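Local coordinates for arginase (Medicago truncatula, PDB 6VSS) that hydrolyses L-arginine to urea and L-ornithine with two manganese ions per subunit, and also converts agmatine to putrescine, working as a homohexamer, at the interface of chains A and B and the interface of chains A and C. Numbering follows the deposited sequence. Chains: chain A/B/C, Arginase.

Contact 1: the interface of chains A and B. Residues chain A 86, 89, 115, 117-118; chain B 83, 122-123.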
# COMPACT_ATOMS: atom_id res chain seq x y z
N PRO A 86 -16.61 -13.95 -7.16
CA PRO A 86 -17.41 -12.73 -7.24
C PRO A 86 -16.62 -11.51 -7.70
O PRO A 86 -17.16 -10.71 -8.37
CB PRO A 86 -17.91 -12.57 -5.79
CG PRO A 86 -17.83 -13.95 -5.18
CD PRO A 86 -16.58 -14.54 -5.79
N ARG A 89 -16.28 -11.68 -11.54
CA ARG A 89 -17.55 -11.35 -12.26
C ARG A 89 -17.81 -9.84 -12.21
O ARG A 89 -18.33 -9.29 -13.17
CB ARG A 89 -18.74 -12.14 -11.69
CG ARG A 89 -18.66 -13.65 -11.96
CD ARG A 89 -19.91 -14.47 -11.59
NE ARG A 89 -20.26 -14.23 -10.20
CZ ARG A 89 -19.93 -15.01 -9.18
NH1 ARG A 89 -19.31 -16.15 -9.39
NH2 ARG A 89 -20.28 -14.65 -7.96
N ASN A 115 -23.88 -16.06 -16.26
CA ASN A 115 -23.49 -16.57 -14.92
C ASN A 115 -24.41 -17.70 -14.52
O ASN A 115 -25.64 -17.56 -14.65
CB ASN A 115 -23.48 -15.48 -13.86
CG ASN A 115 -22.88 -15.95 -12.56
OD1 ASN A 115 -21.90 -16.71 -12.57
ND2 ASN A 115 -23.43 -15.49 -11.46
N GLY A 117 -23.55 -19.44 -11.17
CA GLY A 117 -23.50 -19.29 -9.70
C GLY A 117 -22.22 -19.85 -9.13
O GLY A 117 -21.37 -20.26 -9.92
N ASP A 118 -22.14 -19.86 -7.81
CA ASP A 118 -21.03 -20.40 -7.00
C ASP A 118 -21.55 -21.61 -6.24
O ASP A 118 -22.61 -21.55 -5.64
CB ASP A 118 -20.49 -19.32 -6.05
CG ASP A 118 -19.86 -18.14 -6.78
OD1 ASP A 118 -19.53 -18.28 -7.98
OD2 ASP A 118 -19.71 -17.09 -6.15
N PHE B 83 -19.00 -7.73 -0.86
CA PHE B 83 -18.01 -8.82 -0.76
C PHE B 83 -17.65 -9.15 0.71
O PHE B 83 -16.84 -10.06 0.93
CB PHE B 83 -16.74 -8.41 -1.52
CG PHE B 83 -16.98 -8.17 -2.99
CD1 PHE B 83 -17.43 -9.19 -3.80
CD2 PHE B 83 -16.83 -6.92 -3.54
CE1 PHE B 83 -17.70 -8.99 -5.14
CE2 PHE B 83 -17.07 -6.71 -4.89
CZ PHE B 83 -17.50 -7.76 -5.70
N GLU B 122 -26.65 -11.90 -5.72
CA GLU B 122 -26.20 -11.71 -7.12
C GLU B 122 -27.07 -12.61 -8.00
O GLU B 122 -27.57 -12.15 -8.99
CB GLU B 122 -24.70 -11.98 -7.22
CG GLU B 122 -24.13 -11.93 -8.63
CD GLU B 122 -22.59 -12.03 -8.76
OE1 GLU B 122 -21.82 -12.40 -7.81
OE2 GLU B 122 -22.15 -11.78 -9.86
N GLU B 123 -27.16 -13.87 -7.66
CA GLU B 123 -27.74 -14.93 -8.51
C GLU B 123 -29.24 -14.65 -8.64
O GLU B 123 -29.74 -14.75 -9.73
CB GLU B 123 -27.45 -16.30 -7.89
CG GLU B 123 -25.99 -16.73 -7.95
CD GLU B 123 -25.03 -16.19 -6.87
OE1 GLU B 123 -25.46 -15.45 -5.98
OE2 GLU B 123 -23.82 -16.51 -6.93

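Contact 2: the interface of chains A and C. Residues chain A 190, 223-226, 229, 241; chain C 98, 100, 102, 104.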
# COMPACT_ATOMS: atom_id res chain seq x y z
N TYR A 190 2.51 -33.16 -8.79
CA TYR A 190 2.91 -33.87 -7.54
C TYR A 190 2.06 -35.12 -7.32
O TYR A 190 0.81 -34.97 -7.24
CB TYR A 190 2.77 -33.01 -6.29
CG TYR A 190 3.94 -32.10 -6.19
CD1 TYR A 190 5.15 -32.57 -5.69
CD2 TYR A 190 3.87 -30.81 -6.68
CE1 TYR A 190 6.26 -31.73 -5.63
CE2 TYR A 190 4.97 -29.97 -6.64
CZ TYR A 190 6.16 -30.43 -6.10
OH TYR A 190 7.22 -29.58 -6.05
N SER A 223 8.77 -23.28 -12.12
CA SER A 223 8.98 -23.94 -10.81
C SER A 223 8.63 -25.44 -10.94
O SER A 223 7.38 -25.78 -10.92
CB SER A 223 8.19 -23.27 -9.72
OG SER A 223 8.53 -23.84 -8.45
N ILE A 224 9.66 -26.28 -11.05
CA ILE A 224 9.53 -27.74 -11.28
C ILE A 224 10.66 -28.52 -10.57
O ILE A 224 11.86 -28.26 -10.88
CB ILE A 224 9.53 -28.02 -12.78
CG1 ILE A 224 9.26 -29.50 -13.05
CG2 ILE A 224 10.83 -27.53 -13.41
CD1 ILE A 224 9.12 -29.89 -14.51
N THR A 225 10.28 -29.48 -9.71
CA THR A 225 11.18 -30.48 -9.10
C THR A 225 11.53 -31.57 -10.11
O THR A 225 10.78 -31.77 -11.04
CB THR A 225 10.55 -31.15 -7.88
OG1 THR A 225 9.56 -32.08 -8.34
CG2 THR A 225 9.96 -30.12 -6.95
N ASN A 226 12.60 -32.29 -9.82
CA ASN A 226 13.16 -33.44 -10.57
C ASN A 226 12.20 -34.64 -10.53
O ASN A 226 12.08 -35.34 -11.55
CB ASN A 226 14.55 -33.76 -10.04
CG ASN A 226 15.51 -32.63 -10.38
OD1 ASN A 226 15.22 -31.81 -11.25
ND2 ASN A 226 16.66 -32.61 -9.75
N ARG A 229 9.61 -33.92 -12.97
CA ARG A 229 10.11 -34.23 -14.35
C ARG A 229 9.90 -35.73 -14.60
O ARG A 229 9.62 -36.10 -15.76
CB ARG A 229 11.56 -33.78 -14.57
CG ARG A 229 11.79 -32.27 -14.48
CD ARG A 229 13.28 -31.91 -14.57
NE ARG A 229 13.55 -30.47 -14.40
CZ ARG A 229 13.29 -29.54 -15.32
NH1 ARG A 229 12.82 -29.92 -16.50
NH2 ARG A 229 13.54 -28.26 -15.12
N GLU A 241 8.78 -24.90 -20.60
CA GLU A 241 9.36 -24.07 -19.52
C GLU A 241 9.69 -22.68 -20.08
O GLU A 241 10.05 -22.58 -21.26
CB GLU A 241 10.58 -24.76 -18.89
CG GLU A 241 10.29 -26.15 -18.35
CD GLU A 241 11.54 -26.94 -17.99
OE1 GLU A 241 11.84 -27.99 -18.67
OE2 GLU A 241 12.24 -26.48 -17.06
N ASN C 98 9.30 -23.98 -4.31
CA ASN C 98 9.99 -25.28 -4.03
C ASN C 98 11.47 -24.94 -3.95
O ASN C 98 11.81 -23.78 -4.10
CB ASN C 98 9.68 -26.44 -4.99
CG ASN C 98 9.83 -26.06 -6.44
OD1 ASN C 98 10.89 -25.57 -6.85
ND2 ASN C 98 8.78 -26.25 -7.22
N THR C 100 13.93 -26.17 -5.92
CA THR C 100 14.64 -26.50 -7.20
C THR C 100 14.85 -25.23 -8.06
O THR C 100 13.89 -24.51 -8.28
CB THR C 100 13.93 -27.61 -7.99
OG1 THR C 100 13.69 -28.68 -7.08
CG2 THR C 100 14.74 -28.10 -9.16
N GLU C 102 15.77 -23.27 -11.70
CA GLU C 102 15.08 -23.34 -13.00
C GLU C 102 15.67 -24.49 -13.79
O GLU C 102 14.87 -25.24 -14.42
CB GLU C 102 15.17 -22.01 -13.75
CG GLU C 102 14.15 -20.98 -13.29
CD GLU C 102 13.62 -20.06 -14.40
OE1 GLU C 102 14.12 -20.15 -15.51
OE2 GLU C 102 12.70 -19.28 -14.13
N GLY C 104 17.19 -27.25 -12.61
CA GLY C 104 17.08 -28.57 -11.97
C GLY C 104 17.94 -28.76 -10.74
O GLY C 104 17.89 -29.86 -10.21

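Contact 3: the interface of chains A and C. Residues chain A 77, 282-285; chain C 95-97, 326.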
# COMPACT_ATOMS: atom_id res chain seq x y z
N PHE A 77 -0.11 -22.25 0.89
CA PHE A 77 0.48 -20.96 1.37
C PHE A 77 -0.60 -19.93 1.81
O PHE A 77 -0.44 -19.41 2.91
CB PHE A 77 1.46 -20.37 0.34
CG PHE A 77 2.15 -19.09 0.76
CD1 PHE A 77 3.17 -19.10 1.71
CD2 PHE A 77 1.78 -17.86 0.22
CE1 PHE A 77 3.79 -17.93 2.12
CE2 PHE A 77 2.41 -16.69 0.63
CZ PHE A 77 3.41 -16.72 1.57
N SER A 282 -1.23 -16.29 -4.80
CA SER A 282 -0.56 -16.85 -3.62
C SER A 282 0.90 -17.07 -3.95
O SER A 282 1.74 -16.81 -3.09
CB SER A 282 -1.26 -18.10 -3.21
OG SER A 282 -2.61 -17.83 -2.92
N HIS A 283 1.21 -17.53 -5.15
CA HIS A 283 2.58 -18.03 -5.46
C HIS A 283 3.26 -17.12 -6.46
O HIS A 283 3.17 -17.37 -7.64
CB HIS A 283 2.58 -19.48 -5.91
CG HIS A 283 2.16 -20.39 -4.80
ND1 HIS A 283 3.06 -20.82 -3.81
CD2 HIS A 283 0.94 -20.84 -4.44
CE1 HIS A 283 2.40 -21.55 -2.92
NE2 HIS A 283 1.09 -21.57 -3.28
N HIS A 284 3.95 -16.12 -5.96
CA HIS A 284 4.76 -15.22 -6.82
C HIS A 284 5.93 -16.03 -7.35
O HIS A 284 6.70 -16.56 -6.54
CB HIS A 284 5.15 -13.96 -6.07
CG HIS A 284 4.01 -13.04 -5.79
ND1 HIS A 284 3.99 -12.21 -4.70
CD2 HIS A 284 2.89 -12.75 -6.49
CE1 HIS A 284 2.90 -11.46 -4.73
NE2 HIS A 284 2.21 -11.77 -5.80
N GLU A 285 6.08 -16.10 -8.66
CA GLU A 285 7.26 -16.71 -9.29
C GLU A 285 7.82 -15.78 -10.35
O GLU A 285 7.32 -15.75 -11.46
CB GLU A 285 6.84 -18.05 -9.88
CG GLU A 285 6.23 -18.98 -8.88
CD GLU A 285 7.24 -19.71 -8.01
OE1 GLU A 285 8.50 -19.48 -8.20
OE2 GLU A 285 6.78 -20.52 -7.15
N ASP C 95 8.11 -20.25 1.96
CA ASP C 95 7.11 -21.35 1.88
C ASP C 95 6.40 -21.49 0.51
O ASP C 95 5.91 -22.59 0.23
CB ASP C 95 6.11 -21.25 3.03
CG ASP C 95 4.86 -22.11 2.87
OD1 ASP C 95 4.12 -21.88 1.90
OD2 ASP C 95 4.64 -22.99 3.73
N SER C 96 6.33 -20.42 -0.28
CA SER C 96 5.53 -20.39 -1.54
C SER C 96 6.33 -21.02 -2.72
O SER C 96 5.70 -21.31 -3.76
CB SER C 96 5.00 -18.96 -1.83
OG SER C 96 5.97 -18.07 -2.39
N THR C 97 7.64 -21.25 -2.53
CA THR C 97 8.63 -21.67 -3.54
C THR C 97 9.05 -23.14 -3.29
O THR C 97 9.14 -23.50 -2.11
CB THR C 97 9.82 -20.71 -3.47
OG1 THR C 97 10.61 -20.91 -2.30
CG2 THR C 97 9.39 -19.26 -3.47
N LEU C 326 11.75 -11.67 -3.13
CA LEU C 326 11.61 -12.89 -3.97
C LEU C 326 12.45 -12.72 -5.24
O LEU C 326 13.16 -13.68 -5.60
CB LEU C 326 10.13 -13.09 -4.31
CG LEU C 326 9.32 -13.83 -3.25
CD1 LEU C 326 7.88 -14.01 -3.70
CD2 LEU C 326 9.95 -15.17 -2.94
O HOH W 1 4.18 -15.91 -2.88

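Contact 4: the interface of chains A and C. Residues chain A 222, 242, 286-287; chain C 102, 291-292, 326-327, 330.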
# COMPACT_ATOMS: atom_id res chain seq x y z
N ARG A 222 8.09 -22.51 -14.68
CA ARG A 222 9.38 -21.99 -14.14
C ARG A 222 9.67 -22.51 -12.72
O ARG A 222 10.72 -22.19 -12.22
CB ARG A 222 9.47 -20.47 -14.25
CG ARG A 222 8.57 -19.73 -13.29
CD ARG A 222 8.06 -18.57 -14.09
NE ARG A 222 7.19 -17.64 -13.42
CZ ARG A 222 5.92 -17.53 -13.68
NH1 ARG A 222 5.36 -18.34 -14.55
NH2 ARG A 222 5.20 -16.62 -13.06
N MET A 242 9.64 -21.65 -19.24
CA MET A 242 10.00 -20.25 -19.60
C MET A 242 11.43 -20.18 -20.19
O MET A 242 11.64 -19.27 -21.01
CB MET A 242 9.95 -19.31 -18.40
CG MET A 242 8.57 -19.19 -17.87
SD MET A 242 7.45 -18.55 -19.11
CE MET A 242 8.11 -16.91 -19.35
N PRO A 286 8.92 -15.04 -10.06
CA PRO A 286 9.44 -14.08 -11.04
C PRO A 286 9.88 -14.72 -12.36
O PRO A 286 10.23 -15.85 -12.39
CB PRO A 286 10.59 -13.38 -10.33
CG PRO A 286 10.29 -13.61 -8.85
CD PRO A 286 9.65 -15.00 -8.78
N GLY A 287 9.80 -13.96 -13.44
CA GLY A 287 10.16 -14.46 -14.78
C GLY A 287 9.04 -15.23 -15.43
O GLY A 287 9.37 -16.24 -16.06
N GLU C 102 15.77 -23.27 -11.70
CA GLU C 102 15.08 -23.34 -13.00
C GLU C 102 15.67 -24.49 -13.79
O GLU C 102 14.87 -25.24 -14.42
CB GLU C 102 15.17 -22.01 -13.75
CG GLU C 102 14.15 -20.98 -13.29
CD GLU C 102 13.62 -20.06 -14.40
OE1 GLU C 102 14.12 -20.15 -15.51
OE2 GLU C 102 12.70 -19.28 -14.13
N PHE C 291 13.07 -9.84 -15.97
CA PHE C 291 13.69 -10.87 -15.11
C PHE C 291 14.41 -11.93 -15.98
O PHE C 291 15.60 -12.27 -15.73
CB PHE C 291 12.67 -11.48 -14.14
CG PHE C 291 13.37 -12.29 -13.08
CD1 PHE C 291 13.82 -11.69 -11.91
CD2 PHE C 291 13.65 -13.63 -13.27
CE1 PHE C 291 14.49 -12.42 -10.93
CE2 PHE C 291 14.33 -14.36 -12.29
CZ PHE C 291 14.75 -13.75 -11.13
N ARG C 292 13.72 -12.39 -17.00
CA ARG C 292 14.13 -13.43 -17.97
C ARG C 292 15.32 -12.93 -18.80
O ARG C 292 16.01 -13.74 -19.37
CB ARG C 292 12.81 -13.75 -18.68
CG ARG C 292 12.86 -14.77 -19.81
CD ARG C 292 12.93 -16.23 -19.41
NE ARG C 292 12.17 -16.50 -18.20
CZ ARG C 292 12.44 -17.50 -17.33
NH1 ARG C 292 13.47 -18.31 -17.52
NH2 ARG C 292 11.69 -17.65 -16.24
N LEU C 326 11.75 -11.67 -3.13
CA LEU C 326 11.61 -12.89 -3.97
C LEU C 326 12.45 -12.72 -5.24
O LEU C 326 13.16 -13.68 -5.60
CB LEU C 326 10.13 -13.09 -4.31
CG LEU C 326 9.32 -13.83 -3.25
CD1 LEU C 326 7.88 -14.01 -3.70
CD2 LEU C 326 9.95 -15.17 -2.94
N VAL C 327 12.39 -11.55 -5.89
CA VAL C 327 13.21 -11.32 -7.08
C VAL C 327 14.72 -11.49 -6.71
O VAL C 327 15.50 -12.18 -7.41
CB VAL C 327 12.83 -9.94 -7.66
CG1 VAL C 327 13.88 -9.42 -8.60
CG2 VAL C 327 11.44 -9.92 -8.32
N LYS C 330 15.55 -15.21 -6.05
CA LYS C 330 15.64 -15.96 -7.32
C LYS C 330 16.93 -15.62 -8.08
O LYS C 330 17.51 -16.53 -8.64
CB LYS C 330 14.42 -15.73 -8.19
CG LYS C 330 14.44 -16.66 -9.39
CD LYS C 330 13.09 -16.95 -10.03
CE LYS C 330 13.24 -17.90 -11.21
NZ LYS C 330 11.93 -18.41 -11.68

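Contact 1: the interface of chains A and B
Helix 84-93 and strand 113-118 of chain A meet helix 121-125 of chain B in a patch of a two-fold symmetric interface, built around an intersubunit salt bridge. A:Arg89 turns its guanidinium side-on to the carboxylate of B:Glu122, its chain bent at chi3 (-55°). NE donates to OE2 of B:Glu122 at 3.1 Å, and NH2 of A:Arg89 to OE1 of B:Glu122 at 2.7 Å. Both bonds are nearly straight and lie in the guanidinium plane, yet they reach the carboxylate from above its own plane, since the two planes stand 56° apart. B:Glu122 reaches across because its chain is extended, with CG anti to the backbone N (chi1 175°). At the far end of the guanidinium, A:Asp118 takes NH1 and NH2 end-on: NH1 of A:Arg89 lies 2.6 Å from OD1, on the syn lone pair but in a bent bond, and NH2 also bonds OD2. Arginine suits this place because its planar donors serve two carboxylates at once. An alanine here removes the guanidinium shared by B:Glu122 and A:Asp118, which would probably leave the two carboxylates to repel each other and loosen the junction. Alongside, CB of A:Pro86 touches CE1 of B:Phe83 at 3.6 Å. Repeated with the chains exchanged, the patch joins neighbouring subunits within the hexamer.

Contact 2: the interface of chains A and C
In this interface between neighbouring subunits of the homohexamer, not an exact two-fold, loop residues of chain C lie against loops and the start of helix 226-235 of chain A, and an L-ornithine-binding residue, C:Asn98, is carried to A:Tyr190 and A:Ser223, which also bind that product. The neighbour thus takes part in the active site of chain A. C:Asn98 has its CG between the backbone N and carbonyl carbon (chi1 51°), a crowded position that turns the amide toward A:Ser223. Its ND2 lies 2.7 Å from OG of A:Ser223, a hydrogen bond in which the amide can donate to the hydroxyl. The other end of the amide is steadied within chain C, where N of C:Thr100 donates to OD1 of C:Asn98 from above the carbonyl plane. An asparagine fits because it offers a donor and an acceptor at once. C:Thr100 crosses A:Thr225 at about a right angle, and its methyl CG2 rests 3.4 Å from O of A:Ile224. Farther out, A:Arg229 and A:Glu241 pair end-on through NH1 and NH2, which fixes the guanidinium beside the backbone of C:Glu102. In helix 226-235, ND2 of A:Asn226 donates to O of C:Gly104 at 3.0 Å, in the carbonyl plane and 151° at the hydrogen.

Contact 3: the interface of chains A and C
The ring of A:Phe77 forms the apolar centre, with CB of C:Ser96 over the middle of one face, 3.9 Å from the ring centroid. A flat aromatic side chain suits a small residue like serine: with OG between the backbone N and the carbonyl carbon (chi1 78°), CB rests on the ring while the hydroxyl points elsewhere. CG of A:Phe77 stands anti to the backbone N (chi1 -178°), which directs the ring toward chain C. The carboxylate of C:Asp95, poorly ordered, lies near the ring's edge. A second apolar touch comes from C:Leu326, whose CD1 meets CB of A:His284 at 3.6 Å; it is the methylene of the histidine that makes this touch. Outward from the ring, A:His283 turns its imidazole to the backbone of C:Ser96. ND1 donates to O of C:Ser96 at 2.7 Å, on a carbonyl lone pair, and CE1 of A:His283 packs 3.6 Å from CA of the same serine. Acceptance by a carbonyl suggests that ND1 is the protonated nitrogen. The side-chain hydroxyl of the same serine reaches a water that bridges the subunits, OG of C:Ser96 lying 2.9 Å from the water oxygen. That water also meets O of A:Ser282 at 2.6 Å and the backbone N of A:His284. In the fold, the loop of residues 282-285, downstream of 3-10 helix 270-272, receives the L-ornithine-binding loop 95-97 of the neighbour, while C:Leu326 comes from helix 323-339.

Contact 4: the interface of chains A and C
The tight part of this contact is formed by A:Pro286, which hides 83 Å² against chain C, and by A:Met242 on the C:Arg292 guanidinium, whereas the side chain of A:Arg222 makes looser contacts at the charged margin. CB of A:Pro286 sits over the centre of the C:Phe291 ring, 3.9 Å from its centroid, and CG of the proline meets CG2 of C:Val327, also at 3.9 Å. A rigid, compact proline suits this place between an aromatic face and helix 323-339. Alongside, the extended chain of C:Lys330 runs opposite to the proline, bringing NZ to O of A:Pro286 at 3.2 Å. Next to it C:Arg292, bent at chi2 and chi3, lies with the middle of its guanidinium face under CB of A:Met242, while its edge faces A:Gly287 and C:Glu102. NH2 donates to O of A:Gly287 at 2.7 Å, on a lone pair of the carbonyl. The same guanidinium grips C:Glu102 end-on, with NH1 and NH2 using the syn lone pairs of OE1 and OE2. An alanine in place of C:Arg292 has no guanidinium for these partners, and would probably leave the carboxylate less firmly oriented and the seam weaker. On the looser side, A:Arg222 meets chain C mainly through CB and CG, CB lying 3.4 Å from OE2 of C:Glu102; its NE remains 5.8 Å from that oxygen, with no direct salt bridge between them. OE2 of C:Glu102 also accepts from NZ of C:Lys330 at 2.7 Å, on its anti lone pair.

Contacts 2, 3 and 4 belong to one interface between chains A and C, their C-alpha centres 12 to 14 Å apart, whereas contact 1 joins chain A to chain B some 28 to 36 Å away. C:Glu102 appears in both contact 2 and contact 4, and C:Leu326 in both contact 3 and contact 4, so contact 4 connects the other two, and the three probably act as one seam. Contacts 2 and 3 draw on the C-chain loop 95-98, which binds L-ornithine, and contact 4 lies beside them. Each subunit uses distinct surfaces for its neighbours B and C, and the A-C seam suggests that assembly and the active site are coupled here.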